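PDB 4UOP: lipoteichoic acid primase from Listeria monocytogenes, which is a cell-envelope enzyme whose extracellular catalytic domain has the alpha/beta fold of the sulfatase family and holds a magnesium ion. Local coordinates for residues A400-Y403 with N407-L410; D183-V186 with P191-E194; D355-G360 with D429-N434; P49-A54 with M326-E331; L72-I77 with G88-T93. All coordinates share one frame; numbering follows the deposited sequence.

Contact 1: residues A400-Y403 with N407-L410; sequences ATNY and NKEL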
# COMPACT_ATOMS: atom_id res chain seq x y z
N ALA B 400 2.61 23.66 6.05
CA ALA B 400 2.44 23.45 7.47
C ALA B 400 1.17 24.17 7.87
O ALA B 400 0.96 25.34 7.52
CB ALA B 400 3.62 23.99 8.24
N THR B 401 0.31 23.45 8.58
CA THR B 401 -0.97 23.97 9.00
C THR B 401 -1.08 23.83 10.50
O THR B 401 -1.00 22.72 11.03
CB THR B 401 -2.12 23.21 8.31
OG1 THR B 401 -1.95 23.28 6.89
CG2 THR B 401 -3.47 23.81 8.67
N ASN B 402 -1.20 24.97 11.18
CA ASN B 402 -1.47 24.99 12.60
C ASN B 402 -2.82 24.35 12.90
O ASN B 402 -3.71 24.39 12.07
CB ASN B 402 -1.48 26.42 13.14
CG ASN B 402 -0.12 27.08 13.08
OD1 ASN B 402 0.88 26.49 13.47
ND2 ASN B 402 -0.08 28.31 12.58
N TYR B 403 -2.96 23.82 14.10
CA TYR B 403 -4.21 23.16 14.46
C TYR B 403 -5.40 24.09 14.67
O TYR B 403 -6.54 23.63 14.72
CB TYR B 403 -4.01 22.26 15.68
CG TYR B 403 -3.09 21.09 15.43
CD1 TYR B 403 -2.94 20.52 14.15
CD2 TYR B 403 -2.41 20.51 16.47
CE1 TYR B 403 -2.11 19.44 13.94
CE2 TYR B 403 -1.58 19.42 16.27
CZ TYR B 403 -1.43 18.88 15.01
OH TYR B 403 -0.60 17.80 14.85
N ASN B 407 -2.11 29.02 8.47
CA ASN B 407 -0.90 28.58 7.83
C ASN B 407 0.29 28.82 8.74
O ASN B 407 0.29 29.78 9.52
CB ASN B 407 -0.70 29.30 6.49
CG ASN B 407 0.49 28.76 5.72
OD1 ASN B 407 1.47 29.46 5.51
ND2 ASN B 407 0.40 27.50 5.30
N LYS B 408 1.27 27.94 8.66
CA LYS B 408 2.51 28.12 9.40
C LYS B 408 3.63 28.19 8.40
O LYS B 408 3.76 27.33 7.53
CB LYS B 408 2.75 26.98 10.38
CG LYS B 408 4.04 27.12 11.17
CD LYS B 408 4.18 26.09 12.26
CE LYS B 408 5.53 26.19 12.96
NZ LYS B 408 5.67 27.43 13.75
N GLU B 409 4.44 29.24 8.51
CA GLU B 409 5.56 29.43 7.61
C GLU B 409 6.56 28.28 7.73
O GLU B 409 6.81 27.77 8.83
CB GLU B 409 6.26 30.77 7.91
CG GLU B 409 7.48 31.07 7.05
CD GLU B 409 7.15 31.49 5.63
OE1 GLU B 409 6.05 31.17 5.12
OE2 GLU B 409 8.00 32.16 5.01
N LEU B 410 7.14 27.89 6.60
CA LEU B 410 8.09 26.79 6.57
C LEU B 410 9.46 27.22 7.07
O LEU B 410 10.38 27.44 6.30
CB LEU B 410 8.18 26.20 5.17
CG LEU B 410 6.85 25.81 4.51
CD1 LEU B 410 7.14 25.11 3.19
CD2 LEU B 410 6.01 24.92 5.42
O HOH W 1 3.03 26.40 5.15
O HOH W 2 -1.87 25.83 5.67

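Contact 2: residues D183-V186 with P191-E194; sequences DEDV and PSDE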
# COMPACT_ATOMS: atom_id res chain seq x y z
N ASP B 183 -17.46 -20.59 18.74
CA ASP B 183 -18.29 -19.89 17.75
C ASP B 183 -19.62 -19.42 18.34
O ASP B 183 -20.58 -19.18 17.61
CB ASP B 183 -18.52 -20.81 16.54
CG ASP B 183 -17.28 -20.95 15.68
OD1 ASP B 183 -16.81 -19.92 15.13
OD2 ASP B 183 -16.77 -22.09 15.54
N GLU B 184 -19.66 -19.25 19.65
CA GLU B 184 -20.81 -18.64 20.32
C GLU B 184 -20.78 -17.12 20.11
O GLU B 184 -19.70 -16.52 20.01
CB GLU B 184 -20.81 -18.97 21.82
CG GLU B 184 -19.71 -18.26 22.63
CD GLU B 184 -19.85 -18.44 24.13
OE1 GLU B 184 -20.97 -18.78 24.61
OE2 GLU B 184 -18.85 -18.23 24.84
N ASP B 185 -21.98 -16.53 20.04
CA ASP B 185 -22.17 -15.08 20.05
C ASP B 185 -21.27 -14.35 19.06
O ASP B 185 -20.53 -13.42 19.42
CB ASP B 185 -21.97 -14.54 21.48
CG ASP B 185 -22.51 -13.11 21.67
OD1 ASP B 185 -23.48 -12.71 21.00
OD2 ASP B 185 -21.95 -12.39 22.52
N VAL B 186 -21.35 -14.78 17.81
CA VAL B 186 -20.63 -14.15 16.72
C VAL B 186 -21.27 -12.79 16.40
O VAL B 186 -22.49 -12.66 16.31
CB VAL B 186 -20.60 -15.05 15.47
CG1 VAL B 186 -20.03 -14.31 14.27
CG2 VAL B 186 -19.79 -16.31 15.75
N PRO B 191 -16.35 -14.30 17.21
CA PRO B 191 -17.02 -14.07 18.48
C PRO B 191 -16.93 -12.62 18.97
O PRO B 191 -15.94 -11.92 18.70
CB PRO B 191 -16.33 -15.05 19.42
CG PRO B 191 -15.89 -16.17 18.53
CD PRO B 191 -15.57 -15.54 17.20
N SER B 192 -17.96 -12.21 19.69
CA SER B 192 -18.13 -10.84 20.12
C SER B 192 -17.03 -10.41 21.08
O SER B 192 -16.34 -11.25 21.65
CB SER B 192 -19.47 -10.68 20.81
OG SER B 192 -19.50 -11.43 22.01
N ASP B 193 -16.88 -9.09 21.25
CA ASP B 193 -16.02 -8.55 22.29
C ASP B 193 -16.41 -9.10 23.67
O ASP B 193 -15.54 -9.28 24.52
CB ASP B 193 -16.07 -7.02 22.34
CG ASP B 193 -15.42 -6.36 21.13
OD1 ASP B 193 -14.81 -7.03 20.27
OD2 ASP B 193 -15.53 -5.12 21.06
N GLU B 194 -17.70 -9.35 23.92
CA GLU B 194 -18.10 -9.96 25.19
C GLU B 194 -17.42 -11.31 25.40
O GLU B 194 -16.95 -11.60 26.48
CB GLU B 194 -19.62 -10.13 25.30
CG GLU B 194 -20.07 -10.65 26.66
CD GLU B 194 -21.57 -10.51 26.91
OE1 GLU B 194 -22.34 -10.34 25.94
OE2 GLU B 194 -21.99 -10.56 28.09
O HOH W 3 -22.46 -9.82 23.30

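Contact 3: residues D355-G360 with D429-N434; sequences DQIMFG and DSYVNN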
# COMPACT_ATOMS: atom_id res chain seq x y z
N ASP B 355 20.23 -1.42 24.60
CA ASP B 355 20.66 -1.21 23.22
C ASP B 355 19.53 -1.46 22.23
O ASP B 355 19.74 -1.42 21.01
CB ASP B 355 21.82 -2.14 22.85
CG ASP B 355 23.06 -1.91 23.71
OD1 ASP B 355 23.28 -0.77 24.17
OD2 ASP B 355 23.81 -2.90 23.92
N GLN B 356 18.32 -1.74 22.72
CA GLN B 356 17.22 -2.02 21.83
C GLN B 356 16.81 -0.75 21.09
O GLN B 356 16.56 0.29 21.70
CB GLN B 356 16.03 -2.62 22.57
CG GLN B 356 14.85 -2.90 21.65
CD GLN B 356 13.91 -3.95 22.17
OE1 GLN B 356 14.24 -4.70 23.08
NE2 GLN B 356 12.73 -4.03 21.58
N ILE B 357 16.77 -0.85 19.77
CA ILE B 357 16.41 0.28 18.92
C ILE B 357 14.90 0.50 19.03
O ILE B 357 14.12 -0.45 18.91
CB ILE B 357 16.86 0.02 17.47
CG1 ILE B 357 18.39 0.14 17.39
CG2 ILE B 357 16.22 1.02 16.53
CD1 ILE B 357 19.01 -0.59 16.22
N MET B 358 14.51 1.73 19.35
CA MET B 358 13.09 2.12 19.40
C MET B 358 12.96 3.44 18.65
O MET B 358 13.69 4.40 18.92
CB MET B 358 12.62 2.28 20.86
CG MET B 358 12.56 0.98 21.68
SD MET B 358 11.81 1.21 23.31
CE MET B 358 12.93 2.39 24.08
N PHE B 359 12.03 3.49 17.69
CA PHE B 359 11.78 4.71 16.94
C PHE B 359 10.77 5.59 17.64
O PHE B 359 10.67 6.77 17.35
CB PHE B 359 11.36 4.39 15.52
CG PHE B 359 12.47 3.85 14.69
CD1 PHE B 359 12.83 2.51 14.79
CD2 PHE B 359 13.23 4.68 13.89
CE1 PHE B 359 13.91 2.01 14.06
CE2 PHE B 359 14.31 4.19 13.16
CZ PHE B 359 14.64 2.86 13.25
N GLY B 360 10.04 5.01 18.58
CA GLY B 360 9.14 5.79 19.44
C GLY B 360 9.88 6.44 20.58
O GLY B 360 11.07 6.17 20.80
N ASP B 429 13.00 1.23 8.02
CA ASP B 429 12.86 0.23 6.95
C ASP B 429 14.14 -0.62 6.83
O ASP B 429 14.07 -1.84 6.70
CB ASP B 429 12.55 0.88 5.60
CG ASP B 429 11.16 1.55 5.56
OD1 ASP B 429 10.33 1.31 6.47
OD2 ASP B 429 10.92 2.34 4.63
N SER B 430 15.29 0.02 6.90
CA SER B 430 16.57 -0.70 6.78
C SER B 430 16.81 -1.62 7.97
O SER B 430 17.22 -2.78 7.81
CB SER B 430 17.73 0.31 6.63
OG SER B 430 18.98 -0.33 6.79
N TYR B 431 16.56 -1.10 9.16
CA TYR B 431 16.71 -1.88 10.39
C TYR B 431 15.84 -3.14 10.37
O TYR B 431 16.30 -4.24 10.68
CB TYR B 431 16.38 -1.00 11.59
CG TYR B 431 16.16 -1.75 12.86
CD1 TYR B 431 17.24 -2.32 13.55
CD2 TYR B 431 14.89 -1.92 13.38
CE1 TYR B 431 17.03 -3.03 14.72
CE2 TYR B 431 14.68 -2.62 14.55
CZ TYR B 431 15.76 -3.17 15.21
OH TYR B 431 15.52 -3.87 16.37
N VAL B 432 14.57 -2.97 10.02
CA VAL B 432 13.63 -4.09 9.99
C VAL B 432 14.04 -5.10 8.93
O VAL B 432 13.98 -6.31 9.14
CB VAL B 432 12.19 -3.62 9.73
CG1 VAL B 432 11.28 -4.81 9.47
CG2 VAL B 432 11.66 -2.80 10.90
N ASN B 433 14.47 -4.60 7.77
CA ASN B 433 14.89 -5.47 6.68
C ASN B 433 16.13 -6.31 7.01
O ASN B 433 16.28 -7.41 6.51
CB ASN B 433 15.12 -4.67 5.40
CG ASN B 433 14.96 -5.53 4.16
OD1 ASN B 433 13.92 -6.16 3.96
ND2 ASN B 433 16.00 -5.57 3.33
N ASN B 434 16.99 -5.79 7.88
CA ASN B 434 18.21 -6.50 8.30
C ASN B 434 18.06 -7.41 9.53
O ASN B 434 19.05 -7.97 9.99
CB ASN B 434 19.33 -5.48 8.54
CG ASN B 434 19.79 -4.80 7.27
OD1 ASN B 434 19.79 -5.40 6.19
ND2 ASN B 434 20.20 -3.54 7.38

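Contact 4: residues P49-A54 with M326-E331; sequences PDYFGA and MENPGE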
# COMPACT_ATOMS: atom_id res chain seq x y z
N PRO B 49 14.34 10.06 34.08
CA PRO B 49 12.91 10.14 33.76
C PRO B 49 11.97 10.12 34.96
O PRO B 49 12.18 9.39 35.93
CB PRO B 49 12.67 8.90 32.89
CG PRO B 49 13.78 7.98 33.20
CD PRO B 49 14.96 8.88 33.46
N ASP B 50 10.91 10.90 34.85
CA ASP B 50 9.81 10.84 35.80
C ASP B 50 9.02 9.55 35.59
O ASP B 50 9.05 8.97 34.50
CB ASP B 50 8.89 12.03 35.60
CG ASP B 50 9.60 13.36 35.87
OD1 ASP B 50 10.37 13.42 36.85
OD2 ASP B 50 9.40 14.30 35.09
N TYR B 51 8.38 9.10 36.65
CA TYR B 51 7.53 7.89 36.66
C TYR B 51 8.28 6.59 36.41
O TYR B 51 7.65 5.56 36.16
CB TYR B 51 6.36 8.03 35.66
CG TYR B 51 5.67 9.37 35.63
CD1 TYR B 51 4.79 9.74 36.64
CD2 TYR B 51 5.89 10.25 34.59
CE1 TYR B 51 4.16 10.98 36.61
CE2 TYR B 51 5.26 11.48 34.55
CZ TYR B 51 4.40 11.84 35.56
OH TYR B 51 3.78 13.06 35.52
N PHE B 52 9.61 6.60 36.46
CA PHE B 52 10.38 5.41 36.20
C PHE B 52 10.11 4.37 37.28
O PHE B 52 10.32 4.63 38.47
CB PHE B 52 11.88 5.70 36.09
CG PHE B 52 12.69 4.49 35.80
CD1 PHE B 52 12.70 3.93 34.53
CD2 PHE B 52 13.42 3.86 36.82
CE1 PHE B 52 13.42 2.78 34.27
CE2 PHE B 52 14.15 2.72 36.55
CZ PHE B 52 14.15 2.18 35.27
N GLY B 53 9.57 3.22 36.89
CA GLY B 53 9.24 2.18 37.85
C GLY B 53 8.10 2.54 38.78
O GLY B 53 7.94 1.93 39.82
N ALA B 54 7.27 3.52 38.41
CA ALA B 54 6.07 3.83 39.18
C ALA B 54 5.15 2.61 39.26
O ALA B 54 4.37 2.47 40.21
CB ALA B 54 5.32 5.00 38.58
N MET B 326 -1.54 6.11 40.73
CA MET B 326 -1.32 7.32 39.94
C MET B 326 -1.88 8.52 40.71
O MET B 326 -3.02 8.48 41.17
CB MET B 326 -2.03 7.21 38.59
CG MET B 326 -2.11 8.52 37.80
SD MET B 326 -3.10 8.34 36.31
CE MET B 326 -2.08 7.21 35.39
N GLU B 327 -1.09 9.57 40.86
CA GLU B 327 -1.54 10.75 41.61
C GLU B 327 -1.87 11.93 40.70
O GLU B 327 -2.45 12.92 41.15
CB GLU B 327 -0.51 11.15 42.66
CG GLU B 327 0.78 11.73 42.11
CD GLU B 327 1.80 12.01 43.21
OE1 GLU B 327 1.96 11.15 44.11
OE2 GLU B 327 2.43 13.09 43.17
N ASN B 328 -1.55 11.80 39.42
CA ASN B 328 -1.54 12.90 38.48
C ASN B 328 -2.40 12.62 37.23
O ASN B 328 -1.91 12.73 36.12
CB ASN B 328 -0.07 13.12 38.09
CG ASN B 328 0.15 14.36 37.25
OD1 ASN B 328 -0.62 15.32 37.33
ND2 ASN B 328 1.21 14.35 36.45
N PRO B 329 -3.68 12.25 37.42
CA PRO B 329 -4.51 11.94 36.24
C PRO B 329 -4.83 13.19 35.44
O PRO B 329 -4.86 14.29 35.99
CB PRO B 329 -5.79 11.37 36.85
CG PRO B 329 -5.87 12.04 38.19
CD PRO B 329 -4.45 12.12 38.66
N GLY B 330 -5.11 13.01 34.15
CA GLY B 330 -5.50 14.11 33.29
C GLY B 330 -4.88 14.03 31.92
O GLY B 330 -4.36 12.99 31.52
N GLU B 331 -4.98 15.14 31.19
CA GLU B 331 -4.63 15.20 29.78
C GLU B 331 -3.12 15.27 29.59
O GLU B 331 -2.46 16.14 30.14
CB GLU B 331 -5.31 16.40 29.13
CG GLU B 331 -5.15 16.48 27.63
CD GLU B 331 -5.87 17.67 27.01
OE1 GLU B 331 -6.68 18.33 27.70
OE2 GLU B 331 -5.64 17.93 25.81

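Contact 5: residues L72-I77 with G88-T93; sequences LTNVKI and GLQNET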
# COMPACT_ATOMS: atom_id res chain seq x y z
N LEU B 72 -14.87 10.88 17.34
CA LEU B 72 -16.16 10.21 17.54
C LEU B 72 -16.21 9.45 18.86
O LEU B 72 -16.78 8.37 18.94
CB LEU B 72 -16.45 9.29 16.35
CG LEU B 72 -16.57 10.01 14.99
CD1 LEU B 72 -16.65 9.00 13.87
CD2 LEU B 72 -17.79 10.93 14.95
N THR B 73 -15.58 9.99 19.88
CA THR B 73 -15.72 9.52 21.24
C THR B 73 -16.18 10.69 22.08
O THR B 73 -16.09 11.84 21.64
CB THR B 73 -14.42 8.96 21.82
OG1 THR B 73 -13.45 10.00 21.92
CG2 THR B 73 -13.88 7.82 20.96
N ASN B 74 -16.69 10.41 23.27
CA ASN B 74 -17.25 11.45 24.14
C ASN B 74 -18.32 12.27 23.41
O ASN B 74 -18.35 13.50 23.49
CB ASN B 74 -16.14 12.34 24.73
CG ASN B 74 -16.45 12.79 26.15
OD1 ASN B 74 -17.61 12.98 26.51
ND2 ASN B 74 -15.41 12.95 26.97
N VAL B 75 -19.17 11.55 22.69
CA VAL B 75 -20.26 12.11 21.92
C VAL B 75 -21.56 11.68 22.58
O VAL B 75 -21.64 10.59 23.13
CB VAL B 75 -20.20 11.59 20.45
CG1 VAL B 75 -21.55 11.63 19.76
CG2 VAL B 75 -19.17 12.40 19.66
N LYS B 76 -22.56 12.56 22.55
CA LYS B 76 -23.91 12.23 23.02
C LYS B 76 -24.89 12.36 21.86
O LYS B 76 -24.86 13.36 21.15
CB LYS B 76 -24.34 13.16 24.14
CG LYS B 76 -23.75 12.84 25.49
CD LYS B 76 -24.24 13.82 26.54
CE LYS B 76 -23.68 13.50 27.91
NZ LYS B 76 -24.14 12.18 28.42
N ILE B 77 -25.74 11.35 21.67
CA ILE B 77 -26.79 11.38 20.67
C ILE B 77 -28.12 11.48 21.42
O ILE B 77 -28.54 10.52 22.05
CB ILE B 77 -26.80 10.10 19.80
CG1 ILE B 77 -25.45 9.86 19.12
CG2 ILE B 77 -27.91 10.16 18.76
CD1 ILE B 77 -25.02 10.93 18.15
N GLY B 88 -15.77 8.12 31.41
CA GLY B 88 -15.55 7.91 32.84
C GLY B 88 -14.08 7.74 33.20
O GLY B 88 -13.65 8.19 34.27
N LEU B 89 -13.30 7.12 32.33
CA LEU B 89 -11.86 6.93 32.58
C LEU B 89 -11.06 8.23 32.60
O LEU B 89 -9.97 8.26 33.18
CB LEU B 89 -11.23 6.03 31.53
CG LEU B 89 -11.56 4.54 31.60
CD1 LEU B 89 -11.00 3.86 30.35
CD2 LEU B 89 -11.00 3.91 32.86
N GLN B 90 -11.56 9.28 31.96
CA GLN B 90 -10.85 10.57 31.92
C GLN B 90 -10.50 11.11 33.30
O GLN B 90 -9.45 11.73 33.46
CB GLN B 90 -11.64 11.61 31.12
CG GLN B 90 -11.62 11.33 29.63
CD GLN B 90 -12.29 12.39 28.77
OE1 GLN B 90 -12.59 12.14 27.61
NE2 GLN B 90 -12.48 13.58 29.31
N ASN B 91 -11.35 10.87 34.29
CA ASN B 91 -11.10 11.32 35.67
C ASN B 91 -10.06 10.52 36.42
O ASN B 91 -9.56 10.98 37.44
CB ASN B 91 -12.40 11.28 36.49
CG ASN B 91 -13.35 12.39 36.12
OD1 ASN B 91 -12.94 13.46 35.67
ND2 ASN B 91 -14.65 12.14 36.31
N GLU B 92 -9.74 9.32 35.95
CA GLU B 92 -8.85 8.44 36.70
C GLU B 92 -7.67 7.90 35.90
O GLU B 92 -7.00 6.97 36.35
CB GLU B 92 -9.65 7.28 37.31
CG GLU B 92 -10.35 6.39 36.31
CD GLU B 92 -11.08 5.22 36.98
OE1 GLU B 92 -10.42 4.30 37.51
OE2 GLU B 92 -12.32 5.20 36.94
N THR B 93 -7.40 8.47 34.73
CA THR B 93 -6.26 8.03 33.91
C THR B 93 -5.47 9.22 33.39
O THR B 93 -5.89 10.37 33.49
CB THR B 93 -6.75 7.25 32.67
OG1 THR B 93 -7.59 8.09 31.88
CG2 THR B 93 -7.50 6.02 33.08

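Contact 1: residues A400-Y403 with N407-L410
A400 on strand 399-402 and K408 on the short, weakly bonded strand 407-408 meet in a beta hairpin, the last in a five-stranded antiparallel sheet with 407-408 as one of its two edge strands. Packing is tight round A400, which is buried: its CB lies 3.8 Å from K408 CB and equally far from L410 CD2, a methyl that L410 swings back over the start of the strand. Y387 and Y389 of the neighbouring strand 387-390 continue this apolar patch. One direct backbone bond crosses, K408 N to A400 O at 2.9 Å, the donor standing above the carbonyl plane. At the turn end N402 crosses the K408 side chain at about a right angle, OD1 resting 3.5 Å from CD, while its ND2 is bonded to T406 OG1 inside the turn. The opposite face, which carries T401 and N407, is loose and watery. With CG anti to its backbone N (chi1 -174°), N407 brings its amide back toward the partner strand, where two waters accept from ND2. One of them also bonds T401 OG1; the other takes a hydrogen bond from A400 N and donates to K408 O at 2.7 Å.

Contact 2: residues D183-V186 with P191-E194
D185 lays its carboxylate over the side chain of S192, and OD2 takes a hydrogen bond from S192 OG at 2.7 Å. The hydroxyl does not approach in the carboxylate plane but from well above it, 56° out. Alongside this bond the backbones are joined as well: S192 N donates to D185 O at 2.9 Å, with a bent N-H...O angle of 138°. D185 thus holds one residue by both its main chain and its side chain. S192 is the N-cap of helix 193-209. Its OG lies between the backbone N and the carbonyl carbon (chi1 65°), from where it also accepts from V195 N in the first turn. V186 and P191 belong to the short strands 186-187 and 190-191 of a tight hairpin, which leads into the helix; they form a non-hydrogen-bonded antiparallel pair with CA atoms 4.0 Å apart. The proline ring tucks its CB against E184 O at 3.7 Å. Y256 and Q260 of helix 246-271 cover the first helical turn. Farther out, E194 OE1 stands 4.0 Å from D185 OD2, and one water donates to both oxygens. The two carboxylates would probably repel if both are charged; the bridging water, the serine hydroxyl, the positive end of the helix dipole and a long, weak ion pair with K233 probably offset this and favour a charged D185 beside the helix start.

Contact 3: residues D355-G360 with D429-N434
Y431, with 85 Å² buried, projects from the last turns of helix 412-433 toward I357 and F359 of the loop 355-360, which both lie on the same side of its ring plane. I357, with 47 Å², lies over that face: CG2 sits 4.3 Å from the centroid and only 4° off the ring normal, a CH-pi contact centred on the ring. The other branch reaches along the same ring, CD1 coming to 3.5 Å from Y431 CE1. The two side chains run antiparallel past one another, and both branches of I357 touch the ring. A chi1 of 166°, turning CG away from the backbone N, carries the tyrosine toward the loop. F359, with 30 Å², is oblique to the tyrosine ring but turns its own edge to it, CE1 being 4.1 Å from Y431 CD2. The same phenyl group packs on L424, Y427 and S428 one to two turns earlier in helix 412-433. P137 adds a further apolar surface beside Y431. No hydrogen bond crosses between the segments, and the cohesion is apolar and aromatic. The arrangement is a loop-to-helix hydrophobic cluster: the last helix packs on the loop after helix 341-348, whose I357 and F359 also rest on V37 of helix 34-41.

Contact 4: residues P49-A54 with M326-E331
Y51 and N328 meet through a single hydrogen bond, N328 ND2 to Y51 OH at 3.0 Å. The long axes of the two side chains cross at about a right angle, yet the planes of ring and amide are nearly parallel, 17° apart. The donor arrives at the edge of the tyrosine ring, close to its plane, and the hydroxyl oxygen in turn lies 5° from the plane of the amide. The bond is noticeably bent, with an N-H...O angle of 135°. N328 extends its amide toward the tyrosine. Y51 stands at a positive phi as the third residue of the type II turn from P49 to F52. It also opens a second type II turn, closed by A54 N to Y51 O at 3.1 Å. The amide of N328 lies at the surface, about 3 Å from a bound pentaethylene glycol that probably came from the crystallisation liquor. Y51 is packed on N347 and L348 of helix 341-348, M94 of strand 94-100 touches both Y51 and N328, and G330 just beyond pairs by its backbone with that same strand, so the bond spans from the loop before strand 59-65 to the loop leading into strand 330-331 of the main sheet.

Contact 5: residues L72-I77 with G88-T93
Q90 OE1 is gripped by two donors, N74 ND2 across the contact and R70 NH2 from the chain just before L72. The amide-amide bond measures 3.0 Å from N74 ND2 to Q90 OE1 and is bent, with an N-H...O angle of 134°. Its geometry is unequal at the two ends. At the N74 end, the acceptor lies close to the amide plane; at the Q90 end, the donor stands above the carbonyl plane, 44° out of it, and not on a lone pair. The two amide planes are 64° apart. Q90, near the end of helix 84-89, keeps its chain extended beyond CG, whereas N74 sits at a positive phi in the loop ahead of strand 76-77, its backbone N held by T83 OG1. Behind Q90 a turn closes on itself. L89 O accepts E92 N at 3.0 Å and T93 OG1 at 2.7 Å, the two donors reaching it from opposite faces of the carbonyl plane. The side chains of L89, Q90 and T93 rest on F320 of strand 319-322, which ties the turn to the main sheet. The N74 amide lies about 3 Å from a bound pentaethylene glycol, probably a crystallisation additive, at the protein surface. The chemistry is that of neutral amides reinforced by one positive charge: the guanidinium of R70 probably polarises the Q90 carbonyl, while N74 adds a second, neutral donor to the same oxygen, and the pair itself buries little surface.

How the contacts relate
Contact 3 is the buried one, apolar and aromatic, whereas contacts 1, 4 and 5 lie at the surface and contact 2 is partly buried. Contacts 1 and 2 are local, a hairpin with waters on one face and a helix start with two water-bridged carboxylates; they sit on opposite sides of the chain's centre, 46 Å apart between centres. Contacts 4 and 5 each rest on one bent side-chain bond, and they alone touch, through a probable hydrogen bond from G330 N to T93 O at 2.8 Å, just before strand 94-100. Contacts 1 and 3 bracket successive elements: strand 407-408 leads into helix 412-433, whose far end contact 3 fixes.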